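Local coordinates for DltD domain-containing protein (Beauveria bassiana, PDB 7D78) that probably acts as a thioesterase-type polyketide cyclase with an alpha/beta hydrolase fold, closing chains into medium-ring lactones, at residues Thr34-Phe44 against Tyr83-Asp94; Gln106-Thr115 against Val139-Arg149. One frame throughout, in Å; residues are numbered along the deposited sequence. Where two conformers were deposited one is given.

Contact 1: Thr34-Phe44 against Tyr83-Asp94; sequences TIDGIIIRGRF and YIYDPRSIGDSD
Arg43 and Ile84 face each other as a hydrogen-bonded antiparallel pair where strand 39-45 lies beside strand 81-86 in the mixed sheet of the alpha/beta hydrolase fold. Arg43 N reaches Ile84 O at 2.7 Å, and Ile84 N returns to Arg43 O. At the next, non-hydrogen-bonded pair, Gly42 CA comes within 3.7 Å of Tyr85 CA; a beta carbon there would strike Ile84 O and the Tyr83 ring, so glycine suits this close approach.

Farther along, Ser93 and Asp94 meet the backbone of residues 39-41. Ser93 OG receives Arg41 N at 2.9 Å in an almost straight bond (176°). Asp94 answers Ile39 twice: its backbone N meets Ile39 O, while OD2 takes Ile39 N at 2.8 Å from above the carboxylate plane.

Two salt bridges join the segments, one at Arg41 and one at the turn before the strand. Arg41, extended from CG to NE, inserts NH1 between Asp94 OD1, 3.0 Å away, and Asp92 O; its NE pairs with Glu31, and a water links NH2 to Asp94 OD1. Arg88 grips Asp36 end-on, its NH1 meeting the syn lone pair of Asp36 OD2 at 2.9 Å and NH2 approaching OD1 from above the carboxylate, with the two planes 54° apart. Asp36 CG lies between its backbone N and carbonyl carbon (chi1 73°), which brings OD1 back to Thr34 OG1 within the type I turn Thr34-Gly37; OD1 thus accepts from both the threonine and the arginine. Ile38 CG2 covers one face of the Arg88 guanidinium.

Ile40 spreads its two ends apart: CG2 makes an apolar contact with Tyr85 CD2 at 3.5 Å, and CD1 abuts the backbone at Arg88, 3.6 Å from Arg88 N.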
loop_
_atom_site.group_PDB
_atom_site.type_symbol
_atom_site.label_atom_id
_atom_site.label_comp_id
_atom_site.label_asym_id
_atom_site.label_seq_id
_atom_site.Cartn_x
_atom_site.Cartn_y
_atom_site.Cartn_z
ATOM N N THR A 34 17.987 -2.661 -4.802
ATOM C CA THR A 34 16.958 -2.097 -3.941
ATOM C C THR A 34 17.386 -2.247 -2.489
ATOM O O THR A 34 18.316 -2.993 -2.173
ATOM C CB THR A 34 15.621 -2.804 -4.162
ATOM O OG1 THR A 34 15.773 -4.180 -3.788
ATOM C CG2 THR A 34 15.200 -2.706 -5.625
ATOM N N ILE A 35 16.684 -1.549 -1.590
ATOM C CA ILE A 35 17.097 -1.625 -0.187
ATOM C C ILE A 35 16.914 -3.027 0.399
ATOM O O ILE A 35 17.615 -3.385 1.354
ATOM C CB ILE A 35 16.377 -0.574 0.682
ATOM C CG1 ILE A 35 14.862 -0.811 0.699
ATOM C CG2 ILE A 35 16.714 0.842 0.194
ATOM C CD1 ILE A 35 14.150 0.082 1.684
ATOM N N ASP A 36 16.025 -3.857 -0.153
ATOM C CA ASP A 36 15.921 -5.232 0.335
ATOM C C ASP A 36 16.822 -6.211 -0.427
ATOM O O ASP A 36 16.760 -7.421 -0.178
ATOM C CB ASP A 36 14.448 -5.705 0.327
ATOM C CG ASP A 36 13.894 -5.974 -1.073
ATOM O OD1 ASP A 36 14.541 -5.647 -2.086
ATOM O OD2 ASP A 36 12.776 -6.524 -1.162
ATOM N N GLY A 37 17.669 -5.725 -1.326
ATOM C CA GLY A 37 18.670 -6.571 -1.961
ATOM C C GLY A 37 18.277 -7.195 -3.291
ATOM O O GLY A 37 19.046 -7.995 -3.833
ATOM N N ILE A 38 17.119 -6.870 -3.821
ATOM C CA ILE A 38 16.669 -7.353 -5.126
ATOM C C ILE A 38 17.400 -6.563 -6.207
ATOM O O ILE A 38 17.750 -5.392 -6.008
ATOM C CB ILE A 38 15.127 -7.199 -5.212
ATOM C CG1 ILE A 38 14.434 -8.520 -4.885
ATOM C CG2 ILE A 38 14.640 -6.664 -6.551
ATOM C CD1 ILE A 38 14.833 -9.082 -3.554
ATOM N N ILE A 39 17.685 -7.206 -7.339
ATOM C CA ILE A 39 18.330 -6.547 -8.474
ATOM C C ILE A 39 17.283 -6.261 -9.542
ATOM O O ILE A 39 16.638 -7.186 -10.046
ATOM C CB ILE A 39 19.460 -7.408 -9.062
ATOM C CG1 ILE A 39 20.447 -7.833 -7.978
ATOM C CG2 ILE A 39 20.153 -6.666 -10.206
ATOM C CD1 ILE A 39 21.500 -6.835 -7.706
ATOM N N ILE A 40 17.135 -4.983 -9.908
ATOM C CA ILE A 40 16.332 -4.568 -11.058
ATOM C C ILE A 40 17.258 -4.492 -12.267
ATOM O O ILE A 40 18.350 -3.920 -12.175
ATOM C CB ILE A 40 15.669 -3.201 -10.802
ATOM C CG1 ILE A 40 14.724 -3.263 -9.590
ATOM C CG2 ILE A 40 14.994 -2.667 -12.070
ATOM C CD1 ILE A 40 13.547 -4.184 -9.783
ATOM N N ARG A 41 16.829 -5.043 -13.402
ATOM C CA ARG A 41 17.645 -5.072 -14.611
ATOM C C ARG A 41 16.973 -4.310 -15.744
ATOM O O ARG A 41 15.752 -4.380 -15.919
ATOM C CB ARG A 41 17.933 -6.534 -15.053
ATOM C CG ARG A 41 18.640 -7.327 -13.949
ATOM C CD ARG A 41 19.196 -8.680 -14.394
ATOM N NE ARG A 41 19.998 -9.235 -13.300
ATOM C CZ ARG A 41 19.477 -9.870 -12.255
ATOM N NH1 ARG A 41 18.159 -10.056 -12.189
ATOM N NH2 ARG A 41 20.261 -10.323 -11.284
ATOM N N GLY A 42 17.780 -3.603 -16.535
ATOM C CA GLY A 42 17.237 -2.843 -17.645
ATOM C C GLY A 42 18.284 -2.465 -18.674
ATOM O O GLY A 42 19.468 -2.784 -18.541
ATOM N N ARG A 43 17.814 -1.786 -19.729
ATOM C CA ARG A 43 18.664 -1.271 -20.799
ATOM C C ARG A 43 18.941 0.202 -20.542
ATOM O O ARG A 43 18.005 0.978 -20.344
ATOM C CB ARG A 43 18.000 -1.398 -22.167
ATOM C CG ARG A 43 17.564 -2.786 -22.577
ATOM C CD ARG A 43 16.923 -2.684 -23.944
ATOM N NE ARG A 43 16.741 -3.986 -24.577
ATOM C CZ ARG A 43 16.402 -4.147 -25.849
ATOM N NH1 ARG A 43 16.219 -3.087 -26.629
ATOM N NH2 ARG A 43 16.254 -5.369 -26.340
ATOM N N PHE A 44 20.215 0.581 -20.556
ATOM C CA PHE A 44 20.623 1.971 -20.388
ATOM C C PHE A 44 21.179 2.474 -21.711
ATOM O O PHE A 44 22.177 1.942 -22.211
ATOM C CB PHE A 44 21.659 2.113 -19.279
ATOM C CG PHE A 44 22.040 3.533 -18.988
ATOM C CD1 PHE A 44 21.126 4.401 -18.408
ATOM C CD2 PHE A 44 23.305 4.005 -19.306
ATOM C CE1 PHE A 44 21.463 5.711 -18.131
ATOM C CE2 PHE A 44 23.659 5.319 -19.033
ATOM C CZ PHE A 44 22.735 6.178 -18.445
ATOM N N TYR A 83 16.776 4.922 -19.468
ATOM C CA TYR A 83 16.792 3.622 -18.802
ATOM C C TYR A 83 15.401 3.014 -18.901
ATOM O O TYR A 83 14.441 3.576 -18.366
ATOM C CB TYR A 83 17.200 3.773 -17.333
ATOM C CG TYR A 83 17.400 2.475 -16.558
ATOM C CD1 TYR A 83 18.263 1.499 -17.023
ATOM C CD2 TYR A 83 16.761 2.258 -15.331
ATOM C CE1 TYR A 83 18.482 0.327 -16.313
ATOM C CE2 TYR A 83 16.978 1.088 -14.599
ATOM C CZ TYR A 83 17.841 0.119 -15.104
ATOM O OH TYR A 83 18.078 -1.059 -14.412
ATOM N N ILE A 84 15.278 1.902 -19.625
ATOM C CA ILE A 84 14.080 1.067 -19.591
ATOM C C ILE A 84 14.408 -0.158 -18.756
ATOM O O ILE A 84 15.467 -0.771 -18.937
ATOM C CB ILE A 84 13.620 0.649 -21.000
ATOM C CG1 ILE A 84 13.951 1.704 -22.053
ATOM C CG2 ILE A 84 12.124 0.352 -21.017
ATOM C CD1 ILE A 84 13.632 1.218 -23.448
ATOM N N TYR A 85 13.513 -0.529 -17.845
ATOM C CA TYR A 85 13.804 -1.623 -16.929
ATOM C C TYR A 85 12.582 -2.515 -16.763
ATOM O O TYR A 85 11.440 -2.101 -16.993
ATOM C CB TYR A 85 14.275 -1.094 -15.547
ATOM C CG TYR A 85 13.156 -0.426 -14.760
ATOM C CD1 TYR A 85 12.828 0.906 -14.984
ATOM C CD2 TYR A 85 12.407 -1.143 -13.828
ATOM C CE1 TYR A 85 11.781 1.519 -14.290
ATOM C CE2 TYR A 85 11.359 -0.551 -13.137
ATOM C CZ TYR A 85 11.053 0.777 -13.371
ATOM O OH TYR A 85 10.029 1.354 -12.676
ATOM N N ASP A 86 12.852 -3.768 -16.388
ATOM C CA ASP A 86 11.809 -4.699 -15.976
ATOM C C ASP A 86 11.513 -4.488 -14.501
ATOM O O ASP A 86 12.421 -4.643 -13.672
ATOM C CB ASP A 86 12.239 -6.146 -16.210
ATOM C CG ASP A 86 12.273 -6.522 -17.694
ATOM O OD1 ASP A 86 11.498 -5.942 -18.476
ATOM O OD2 ASP A 86 13.051 -7.428 -18.064
ATOM N N PRO A 87 10.288 -4.138 -14.121
ATOM C CA PRO A 87 10.000 -3.947 -12.695
ATOM C C PRO A 87 10.164 -5.244 -11.910
ATOM O O PRO A 87 10.300 -6.339 -12.457
ATOM C CB PRO A 87 8.540 -3.461 -12.680
ATOM C CG PRO A 87 8.299 -2.920 -14.088
ATOM C CD PRO A 87 9.116 -3.844 -14.967
ATOM N N ARG A 88 10.134 -5.090 -10.589
ATOM C CA ARG A 88 10.279 -6.205 -9.659
ATOM C C ARG A 88 9.384 -7.387 -10.028
ATOM O O ARG A 88 8.193 -7.218 -10.301
ATOM C CB ARG A 88 9.945 -5.717 -8.249
ATOM C CG ARG A 88 10.033 -6.819 -7.187
ATOM C CD ARG A 88 9.597 -6.288 -5.844
ATOM N NE ARG A 88 10.513 -5.271 -5.343
ATOM C CZ ARG A 88 11.353 -5.464 -4.333
ATOM N NH1 ARG A 88 11.396 -6.640 -3.731
ATOM N NH2 ARG A 88 12.148 -4.484 -3.929
ATOM N N SER A 89 9.985 -8.585 -10.055
ATOM C CA SER A 89 9.362 -9.892 -10.291
ATOM C C SER A 89 8.929 -10.106 -11.736
ATOM O O SER A 89 8.216 -11.082 -12.017
ATOM C CB SER A 89 8.163 -10.143 -9.357
ATOM O OG SER A 89 6.984 -9.580 -9.898
ATOM N N ILE A 90 9.360 -9.242 -12.662
ATOM C CA ILE A 90 8.974 -9.284 -14.065
ATOM C C ILE A 90 10.228 -9.428 -14.926
ATOM O O ILE A 90 11.259 -8.813 -14.640
ATOM C CB ILE A 90 8.198 -8.005 -14.452
ATOM C CG1 ILE A 90 6.884 -7.931 -13.672
ATOM C CG2 ILE A 90 7.988 -7.917 -15.964
ATOM C CD1 ILE A 90 6.177 -6.592 -13.780
ATOM N N GLY A 91 10.134 -10.242 -15.975
ATOM C CA GLY A 91 11.171 -10.249 -16.993
ATOM C C GLY A 91 12.508 -10.646 -16.409
ATOM O O GLY A 91 12.631 -11.662 -15.713
ATOM N N ASP A 92 13.524 -9.824 -16.679
ATOM C CA ASP A 92 14.894 -10.124 -16.287
ATOM C C ASP A 92 15.181 -9.814 -14.821
ATOM O O ASP A 92 16.254 -10.179 -14.329
ATOM C CB ASP A 92 15.893 -9.339 -17.167
ATOM C CG ASP A 92 15.980 -9.869 -18.608
ATOM O OD1 ASP A 92 15.593 -11.030 -18.869
ATOM O OD2 ASP A 92 16.456 -9.110 -19.482
ATOM N N SER A 93 14.269 -9.144 -14.111
ATOM C CA SER A 93 14.586 -8.633 -12.786
ATOM C C SER A 93 14.299 -9.652 -11.688
ATOM O O SER A 93 13.442 -10.528 -11.826
ATOM C CB SER A 93 13.803 -7.350 -12.501
ATOM O OG SER A 93 14.184 -6.340 -13.401
ATOM N N ASP A 94 15.034 -9.516 -10.587
ATOM C CA ASP A 94 14.730 -10.263 -9.372
ATOM C C ASP A 94 13.312 -9.967 -8.893
ATOM O O ASP A 94 12.684 -8.981 -9.283
ATOM C CB ASP A 94 15.693 -9.887 -8.246
ATOM C CG ASP A 94 17.103 -10.369 -8.480
ATOM O OD1 ASP A 94 17.345 -11.098 -9.458
ATOM O OD2 ASP A 94 17.968 -10.009 -7.656
HETATM O O HOH W 1 19.663 -12.550 -9.385
#

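Contact 2: Gln106-Thr115 against Val139-Arg149; sequences QAEDLADIVT and VSACAAAVDRR
Ala107 and Ala143 let two helices of the alpha/beta hydrolase fold come together closely: their CA atoms are 4.7 Å apart, and the axes of helices 106-115 and 139-146 approach to 8.1 Å while crossing at -60°. Small knobs make this possible. The methyl of Ala143 fits a shallow hollow formed by Ala107 O, Leu110 CB and Leu110 CD1, lying 3.7 Å from Leu110 CB. In return, Ala107 CB rests on Cys142 CB. One turn earlier along the second helix, Val139 is the larger bump; with CG1 anti to the backbone N (chi1 165°), that methyl is wedged against Gln106 CB at 3.7 Å, and it also meets Ala107 N and Leu110 CD1. On the sheet side, Leu110 and Ser140 both touch Thr57 of strand 51-57, so the pair of helices is seated on the same part of the sheet.

Farther along, where the nearest CA atoms, those of Val114 and Arg149, are 8.0 Å apart, the broad flat guanidinium of Arg149 bridges the two segments. Val114 CG1 is centred over one face of it, 3.4 Å from Arg149 CZ, while polar partners gather around the rim. NH1 points to Thr115 OG1 at 2.9 Å, NH2 reaches Ala111 O at 2.9 Å, and Asp147 takes NE and NH2 side-on, one to each oxygen. Asp147 OD1 also accepts Arg149 N, making an Asx turn that fixes the root of the arginine as well as its head. A methionine in place of Arg149 would probably leave the buried Asp147 carboxylate without its countercharge and Thr115 OG1 without this donor. Ala111 O accepts from both Thr115 N and Arg149 NH2, and the arginine's charge is likely to stabilise Asp147 as a carboxylate.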
loop_
_atom_site.group_PDB
_atom_site.type_symbol
_atom_site.label_atom_id
_atom_site.label_comp_id
_atom_site.label_asym_id
_atom_site.label_seq_id
_atom_site.Cartn_x
_atom_site.Cartn_y
_atom_site.Cartn_z
ATOM N N GLN A 106 6.720 -1.057 -6.640
ATOM C CA GLN A 106 7.347 -0.500 -7.836
ATOM C C GLN A 106 7.663 0.977 -7.647
ATOM O O GLN A 106 8.713 1.456 -8.097
ATOM C CB GLN A 106 6.436 -0.694 -9.055
ATOM C CG GLN A 106 6.404 -2.120 -9.572
ATOM C CD GLN A 106 5.640 -2.243 -10.880
ATOM O OE1 GLN A 106 5.420 -1.256 -11.576
ATOM N NE2 GLN A 106 5.240 -3.459 -11.223
ATOM N N ALA A 107 6.772 1.715 -6.974
ATOM C CA ALA A 107 7.028 3.130 -6.694
ATOM C C ALA A 107 8.260 3.311 -5.813
ATOM O O ALA A 107 9.107 4.178 -6.077
ATOM C CB ALA A 107 5.801 3.770 -6.040
ATOM N N GLU A 108 8.382 2.510 -4.749
ATOM C CA GLU A 108 9.560 2.629 -3.890
ATOM C C GLU A 108 10.822 2.158 -4.615
ATOM O O GLU A 108 11.900 2.754 -4.456
ATOM C CB GLU A 108 9.359 1.836 -2.591
ATOM C CG GLU A 108 8.341 2.435 -1.633
ATOM C CD GLU A 108 8.231 1.650 -0.331
ATOM O OE1 GLU A 108 9.273 1.241 0.204
ATOM O OE2 GLU A 108 7.098 1.450 0.158
ATOM N N ASP A 109 10.713 1.087 -5.404
ATOM C CA ASP A 109 11.857 0.628 -6.193
ATOM C C ASP A 109 12.407 1.747 -7.065
ATOM O O ASP A 109 13.627 1.843 -7.267
ATOM C CB ASP A 109 11.467 -0.566 -7.074
ATOM C CG ASP A 109 11.285 -1.859 -6.291
ATOM O OD1 ASP A 109 11.653 -1.907 -5.100
ATOM O OD2 ASP A 109 10.757 -2.837 -6.883
ATOM N N LEU A 110 11.518 2.612 -7.581
ATOM C CA LEU A 110 11.937 3.714 -8.444
ATOM C C LEU A 110 12.838 4.706 -7.714
ATOM O O LEU A 110 13.729 5.292 -8.336
ATOM C CB LEU A 110 10.710 4.435 -9.018
ATOM C CG LEU A 110 10.263 3.935 -10.397
ATOM C CD1 LEU A 110 8.886 4.442 -10.739
ATOM C CD2 LEU A 110 11.272 4.348 -11.483
ATOM N N ALA A 111 12.620 4.928 -6.409
ATOM C CA ALA A 111 13.577 5.729 -5.643
ATOM C C ALA A 111 14.972 5.123 -5.713
ATOM O O ALA A 111 15.962 5.842 -5.884
ATOM C CB ALA A 111 13.135 5.858 -4.182
ATOM N N ASP A 112 15.067 3.796 -5.589
ATOM C CA ASP A 112 16.367 3.139 -5.615
ATOM C C ASP A 112 16.951 3.124 -7.023
ATOM O O ASP A 112 18.164 3.278 -7.194
ATOM C CB ASP A 112 16.242 1.726 -5.047
ATOM C CG ASP A 112 15.800 1.733 -3.595
ATOM O OD1 ASP A 112 15.967 2.794 -2.943
ATOM O OD2 ASP A 112 15.298 0.694 -3.098
ATOM N N ILE A 113 16.104 2.969 -8.041
ATOM C CA ILE A 113 16.564 3.112 -9.421
ATOM C C ILE A 113 17.109 4.521 -9.657
ATOM O O ILE A 113 18.193 4.700 -10.229
ATOM C CB ILE A 113 15.428 2.769 -10.394
ATOM C CG1 ILE A 113 15.076 1.288 -10.264
ATOM C CG2 ILE A 113 15.817 3.138 -11.846
ATOM C CD1 ILE A 113 13.698 0.942 -10.795
ATOM N N VAL A 114 16.380 5.544 -9.198
ATOM C CA VAL A 114 16.867 6.919 -9.352
ATOM C C VAL A 114 18.237 7.073 -8.698
ATOM O O VAL A 114 19.138 7.711 -9.254
ATOM C CB VAL A 114 15.846 7.926 -8.785
ATOM C CG1 VAL A 114 16.454 9.325 -8.704
ATOM C CG2 VAL A 114 14.602 7.968 -9.667
ATOM N N THR A 115 18.424 6.474 -7.525
ATOM C CA THR A 115 19.716 6.560 -6.846
ATOM C C THR A 115 20.835 5.999 -7.718
ATOM O O THR A 115 21.892 6.625 -7.868
ATOM C CB THR A 115 19.662 5.826 -5.503
ATOM O OG1 THR A 115 18.763 6.501 -4.622
ATOM C CG2 THR A 115 21.066 5.778 -4.841
ATOM N N VAL A 139 2.347 4.432 -11.613
ATOM C CA VAL A 139 3.422 4.090 -10.680
ATOM C C VAL A 139 4.438 5.223 -10.613
ATOM O O VAL A 139 4.906 5.602 -9.530
ATOM C CB VAL A 139 4.092 2.765 -11.106
ATOM C CG1 VAL A 139 5.439 2.581 -10.385
ATOM C CG2 VAL A 139 3.174 1.575 -10.839
ATOM N N SER A 140 4.798 5.777 -11.777
ATOM C CA SER A 140 5.797 6.837 -11.810
ATOM C C SER A 140 5.320 8.070 -11.046
ATOM O O SER A 140 6.117 8.749 -10.391
ATOM C CB SER A 140 6.132 7.212 -13.261
ATOM O OG SER A 140 6.676 6.123 -13.987
ATOM N N ALA A 141 4.029 8.378 -11.129
ATOM C CA ALA A 141 3.501 9.522 -10.392
ATOM C C ALA A 141 3.662 9.329 -8.888
ATOM O O ALA A 141 3.992 10.278 -8.171
ATOM C CB ALA A 141 2.034 9.738 -10.737
ATOM N N CYS A 142 3.408 8.113 -8.394
ATOM C CA CYS A 142 3.560 7.850 -6.965
ATOM C C CYS A 142 5.005 8.030 -6.529
ATOM O O CYS A 142 5.271 8.595 -5.462
ATOM C CB CYS A 142 3.073 6.436 -6.622
ATOM S SG CYS A 142 1.332 6.144 -7.026
ATOM N N ALA A 143 5.955 7.563 -7.348
ATOM C CA ALA A 143 7.364 7.789 -7.035
ATOM C C ALA A 143 7.689 9.274 -7.036
ATOM O O ALA A 143 8.403 9.761 -6.148
ATOM C CB ALA A 143 8.265 7.041 -8.030
ATOM N N ALA A 144 7.153 10.017 -8.014
ATOM C CA ALA A 144 7.419 11.448 -8.088
ATOM C C ALA A 144 6.888 12.180 -6.866
ATOM O O ALA A 144 7.497 13.160 -6.423
ATOM C CB ALA A 144 6.800 12.042 -9.358
ATOM N N ALA A 145 5.768 11.708 -6.305
ATOM C CA ALA A 145 5.169 12.364 -5.145
ATOM C C ALA A 145 6.162 12.519 -3.997
ATOM O O ALA A 145 6.158 13.544 -3.300
ATOM C CB ALA A 145 3.933 11.585 -4.681
ATOM N N VAL A 146 7.017 11.518 -3.767
ATOM C CA VAL A 146 7.864 11.535 -2.566
ATOM C C VAL A 146 9.310 11.927 -2.845
ATOM O O VAL A 146 10.089 12.071 -1.892
ATOM C CB VAL A 146 7.848 10.179 -1.823
ATOM C CG1 VAL A 146 6.428 9.806 -1.419
ATOM C CG2 VAL A 146 8.458 9.080 -2.677
ATOM N N ASP A 147 9.697 12.116 -4.104
ATOM C CA ASP A 147 11.116 12.181 -4.462
ATOM C C ASP A 147 11.385 13.477 -5.216
ATOM O O ASP A 147 11.085 13.576 -6.409
ATOM C CB ASP A 147 11.498 10.960 -5.302
ATOM C CG ASP A 147 12.995 10.832 -5.514
ATOM O OD1 ASP A 147 13.764 11.729 -5.083
ATOM O OD2 ASP A 147 13.395 9.821 -6.128
ATOM N N ARG A 148 11.961 14.473 -4.534
ATOM C CA ARG A 148 12.187 15.750 -5.206
ATOM C C ARG A 148 13.289 15.677 -6.252
ATOM O O ARG A 148 13.463 16.639 -7.015
ATOM C CB ARG A 148 12.521 16.838 -4.183
ATOM C CG ARG A 148 13.890 16.709 -3.564
ATOM C CD ARG A 148 14.059 17.688 -2.401
ATOM N NE ARG A 148 15.462 17.850 -2.032
ATOM C CZ ARG A 148 15.919 18.845 -1.276
ATOM N NH1 ARG A 148 15.076 19.761 -0.805
ATOM N NH2 ARG A 148 17.212 18.926 -0.996
ATOM N N ARG A 149 14.038 14.574 -6.315
ATOM C CA ARG A 149 15.008 14.425 -7.394
ATOM C C ARG A 149 14.325 14.287 -8.743
ATOM O O ARG A 149 14.955 14.535 -9.782
ATOM C CB ARG A 149 15.911 13.215 -7.141
ATOM C CG ARG A 149 16.658 13.284 -5.828
ATOM C CD ARG A 149 17.354 11.959 -5.532
ATOM N NE ARG A 149 16.374 10.879 -5.392
ATOM C CZ ARG A 149 16.691 9.591 -5.282
ATOM N NH1 ARG A 149 17.968 9.222 -5.291
ATOM N NH2 ARG A 149 15.728 8.670 -5.182
#

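From the N terminus, the chain runs through strands 28-33 and 39-45, then 51-57 and helix 68-77, before strand 81-86 returns beside 39-45 and contact 1 closes that loop. Contact 2 opens only afterwards: helix 103-118 leads into strand 127-133, and helix 135-146, which follows a probable nucleophile elbow, comes back against it. The two loops therefore stand in series, neither nesting nor crossing. They are joined through space: Arg88 NH2 forms a salt bridge with Asp109 OD1, and Tyr85 packs on Leu110. Contact 1 joins strand 39-45 to strand 81-86 and the loop after it, contact 2 packs helix 103-118 on helix 135-146, and both reach the second subunit.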